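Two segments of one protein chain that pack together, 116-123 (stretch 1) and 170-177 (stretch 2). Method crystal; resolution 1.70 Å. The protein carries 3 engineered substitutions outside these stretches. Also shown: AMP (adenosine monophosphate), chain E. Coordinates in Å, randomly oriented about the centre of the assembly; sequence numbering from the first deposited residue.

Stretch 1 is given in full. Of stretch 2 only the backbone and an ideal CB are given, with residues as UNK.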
# COMPACT_ATOMS: atom_id res chain seq x y z
N GLY A 116 16.42 -2.58 0.46
CA GLY A 116 15.25 -2.76 -0.39
C GLY A 116 13.92 -2.59 0.33
O GLY A 116 13.90 -2.34 1.54
N GLY A 117 12.82 -2.76 -0.40
CA GLY A 117 11.51 -2.48 0.15
C GLY A 117 10.64 -3.68 0.51
O GLY A 117 9.46 -3.51 0.83
N THR A 118 11.20 -4.88 0.47
CA THR A 118 10.44 -6.06 0.89
C THR A 118 10.61 -6.22 2.39
O THR A 118 11.58 -5.74 2.97
CB THR A 118 10.89 -7.35 0.18
OG1 THR A 118 12.16 -7.78 0.69
CG2 THR A 118 11.00 -7.14 -1.33
N TYR A 119 9.68 -6.92 3.04
CA TYR A 119 9.80 -7.11 4.48
C TYR A 119 11.01 -7.99 4.84
O TYR A 119 11.57 -7.84 5.93
CB TYR A 119 8.49 -7.63 5.09
CG TYR A 119 7.38 -6.62 4.96
CD1 TYR A 119 7.53 -5.34 5.49
CD2 TYR A 119 6.19 -6.94 4.31
CE1 TYR A 119 6.52 -4.41 5.37
CE2 TYR A 119 5.17 -6.01 4.19
CZ TYR A 119 5.35 -4.74 4.72
OH TYR A 119 4.35 -3.81 4.60
N ARG A 120 11.42 -8.88 3.94
CA ARG A 120 12.67 -9.60 4.17
C ARG A 120 13.85 -8.64 4.21
O ARG A 120 14.72 -8.74 5.08
CB ARG A 120 12.92 -10.68 3.13
CG ARG A 120 14.22 -11.42 3.43
CD ARG A 120 14.70 -12.32 2.30
NE ARG A 120 15.89 -13.07 2.70
CZ ARG A 120 17.14 -12.65 2.51
NH1 ARG A 120 17.38 -11.50 1.90
NH2 ARG A 120 18.16 -13.40 2.92
N ASP A 121 13.89 -7.70 3.26
CA ASP A 121 14.92 -6.67 3.24
C ASP A 121 14.90 -5.83 4.52
O ASP A 121 15.94 -5.55 5.11
CB ASP A 121 14.75 -5.73 2.04
CG ASP A 121 14.87 -6.43 0.70
OD1 ASP A 121 15.55 -7.48 0.63
OD2 ASP A 121 14.30 -5.92 -0.28
N LEU A 122 13.70 -5.43 4.93
CA LEU A 122 13.52 -4.47 6.02
C LEU A 122 13.64 -5.06 7.43
O LEU A 122 14.17 -4.41 8.33
CB LEU A 122 12.16 -3.77 5.87
CG LEU A 122 12.01 -2.96 4.59
CD1 LEU A 122 10.56 -2.60 4.38
CD2 LEU A 122 12.84 -1.70 4.67
N LEU A 123 13.15 -6.28 7.61
CA LEU A 123 13.09 -6.90 8.93
C LEU A 123 13.96 -8.15 9.04
O LEU A 123 14.28 -8.59 10.15
CB LEU A 123 11.64 -7.28 9.25
CG LEU A 123 10.64 -6.13 9.12
CD1 LEU A 123 9.22 -6.64 9.30
CD2 LEU A 123 10.96 -5.04 10.12
N UNK A 170 5.80 3.06 7.65
CA UNK A 170 4.98 3.69 6.63
C UNK A 170 4.32 2.69 5.68
O UNK A 170 3.19 2.89 5.26
CB UNK A 170 5.83 4.67 5.83
N UNK A 171 5.04 1.62 5.34
CA UNK A 171 4.47 0.59 4.48
C UNK A 171 3.19 0.04 5.10
O UNK A 171 2.18 -0.14 4.41
CB UNK A 171 5.48 -0.54 4.24
N UNK A 172 3.24 -0.20 6.40
CA UNK A 172 2.10 -0.74 7.11
C UNK A 172 0.97 0.28 7.24
O UNK A 172 -0.19 -0.04 7.00
CB UNK A 172 2.53 -1.22 8.50
N UNK A 173 1.32 1.52 7.58
CA UNK A 173 0.29 2.52 7.89
C UNK A 173 -0.28 3.23 6.67
O UNK A 173 -1.33 3.88 6.75
CB UNK A 173 0.87 3.57 8.84
N UNK A 174 0.41 3.11 5.54
CA UNK A 174 -0.08 3.66 4.28
C UNK A 174 -0.41 2.55 3.27
O UNK A 174 -1.57 2.35 2.93
CB UNK A 174 0.96 4.62 3.69
N UNK A 175 0.60 1.84 2.79
CA UNK A 175 0.36 0.86 1.73
C UNK A 175 -0.50 -0.33 2.12
O UNK A 175 -1.46 -0.66 1.41
CB UNK A 175 1.70 0.34 1.22
N UNK A 176 -0.18 -0.99 3.24
CA UNK A 176 -0.97 -2.14 3.65
C UNK A 176 -2.36 -1.70 4.11
O UNK A 176 -3.34 -2.41 3.91
CB UNK A 176 -0.26 -2.91 4.76
N UNK A 177 -2.42 -0.52 4.72
CA UNK A 177 -3.70 0.08 5.10
C UNK A 177 -4.59 0.27 3.88
O UNK A 177 -5.79 -0.01 3.92
CB UNK A 177 -3.48 1.42 5.80
P AMP E . 7.16 -9.87 -4.70
O1P AMP E . 8.50 -9.72 -4.00
O2P AMP E . 6.69 -11.26 -5.07
O3P AMP E . 7.12 -8.97 -5.92
O5' AMP E . 6.03 -9.14 -3.83
C5' AMP E . 5.18 -9.88 -2.96
C4' AMP E . 4.30 -8.96 -2.14
O4' AMP E . 5.13 -8.20 -1.22
C3' AMP E . 3.55 -7.90 -2.93
O3' AMP E . 2.35 -8.39 -3.52
C2' AMP E . 3.32 -6.80 -1.90
O2' AMP E . 2.22 -7.12 -1.06
C1' AMP E . 4.61 -6.89 -1.08
N9 AMP E . 5.65 -5.92 -1.52
C8 AMP E . 6.83 -6.24 -2.10
N7 AMP E . 7.57 -5.13 -2.38
C5 AMP E . 6.85 -4.06 -1.97
C6 AMP E . 7.04 -2.59 -1.95
N6 AMP E . 8.17 -2.02 -2.45
N1 AMP E . 6.04 -1.83 -1.41
C2 AMP E . 4.91 -2.39 -0.92
N3 AMP E . 4.68 -3.71 -0.90
C4 AMP E . 5.59 -4.59 -1.39

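Stretch 2 is helical throughout and runs nearly antiparallel to the short helix 119-123, their axes 162° apart in direction and 13.1 Å apart at closest approach. From stretch 1 it is the ring of Tyr119 that reaches furthest across.

At position 170 the ideal CB finds nothing of stretch 1 within 5.5 Å, so this contact sets no preference. The residue is Leu170, and it takes no part.

Position 171 is the most constrained. Its CA-to-CB bond points toward stretch 1, and the ideal CB lies 3.5 Å from Tyr119 OH and 5.5 Å from Leu122 CD1. With the tyrosine ring, a leucine methyl and the adenine of AMP all in this direction, a medium-sized aliphatic chain such as leucine, isoleucine or methionine would suit. The deposited residue is Leu171, with chi1 at -86° and chi2 t. Leu171 CD1 packs 3.5 Å from Leu122 CD1 and 3.9 Å from Tyr119 CE1, and also lies 3.7 Å from Gly117 O. The other methyl turns to the nucleotide, with Leu171 CD2 3.6 Å from AMP C2. One branched side chain thus touches both stretch 1 and the ligand.

Position 172 points sideways, its ideal CB 5.0 Å from Tyr119 OH. An apolar chain could lean against the phenol, although a polar one is not excluded. Leu172 is found, and its CG comes within 4.1 Å of Tyr119 OH.

Positions 173 and 174 have no atom of stretch 1 within 5.5 Å of the ideal CB, and many residues would serve. They are Met173 and Val174, neither in contact.

Position 175 points toward stretch 1, with nothing of it within 5.5 Å of the ideal CB. The adenine lies ahead, AMP C2 4.7 Å from that CB, so the side chain must fit beside the base; a small or medium one, polar or apolar, would do. Asn175 stays 6.0 Å or more from stretch 1, and its ND2 is hydrogen-bonded elsewhere in the structure.

Position 176 again points toward stretch 1, with its ideal CB 4.7 Å from Tyr119 OH. A phenol hydroxyl invites a polar partner: glutamate or glutamine could reach it, and a shorter polar chain might also be considered. The residue is Glu176, whose chi1 and chi2 are both m. Tyr119 OH donates a short hydrogen bond of 2.6 Å to Glu176 OE2, which lies at the ring edge, near its plane. The wider pi-type turn at 171-176 includes the backbone bond from Glu176 N to Leu171 O (2.8 Å).

Position 177 is out of reach and unconstrained here; it is Ala177.

Stretch 2 170-177: LLLMVNEA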
# COMPACT_ATOMS: atom_id res chain seq x y z
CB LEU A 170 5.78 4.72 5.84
CG LEU A 170 6.39 5.86 6.66
CD1 LEU A 170 6.99 6.91 5.75
CD2 LEU A 170 5.33 6.48 7.58
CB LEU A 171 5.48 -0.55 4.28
CG LEU A 171 6.45 -0.29 3.13
CD1 LEU A 171 7.49 -1.38 3.09
CD2 LEU A 171 5.70 -0.23 1.83
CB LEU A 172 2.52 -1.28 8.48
CG LEU A 172 3.24 -2.63 8.40
CD1 LEU A 172 4.06 -2.84 9.66
CD2 LEU A 172 2.22 -3.76 8.23
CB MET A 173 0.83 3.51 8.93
CG MET A 173 1.15 2.82 10.26
SD MET A 173 1.68 3.98 11.54
CE MET A 173 0.10 4.60 12.13
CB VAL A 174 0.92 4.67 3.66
CG1 VAL A 174 0.40 5.20 2.33
CG2 VAL A 174 1.16 5.83 4.62
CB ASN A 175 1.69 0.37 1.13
CG ASN A 175 2.59 1.51 0.77
OD1 ASN A 175 3.00 2.28 1.63
ND2 ASN A 175 2.93 1.62 -0.52
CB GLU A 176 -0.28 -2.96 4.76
CG GLU A 176 1.18 -3.37 4.46
CD GLU A 176 1.37 -4.16 3.17
OE1 GLU A 176 0.38 -4.65 2.58
OE2 GLU A 176 2.54 -4.32 2.75
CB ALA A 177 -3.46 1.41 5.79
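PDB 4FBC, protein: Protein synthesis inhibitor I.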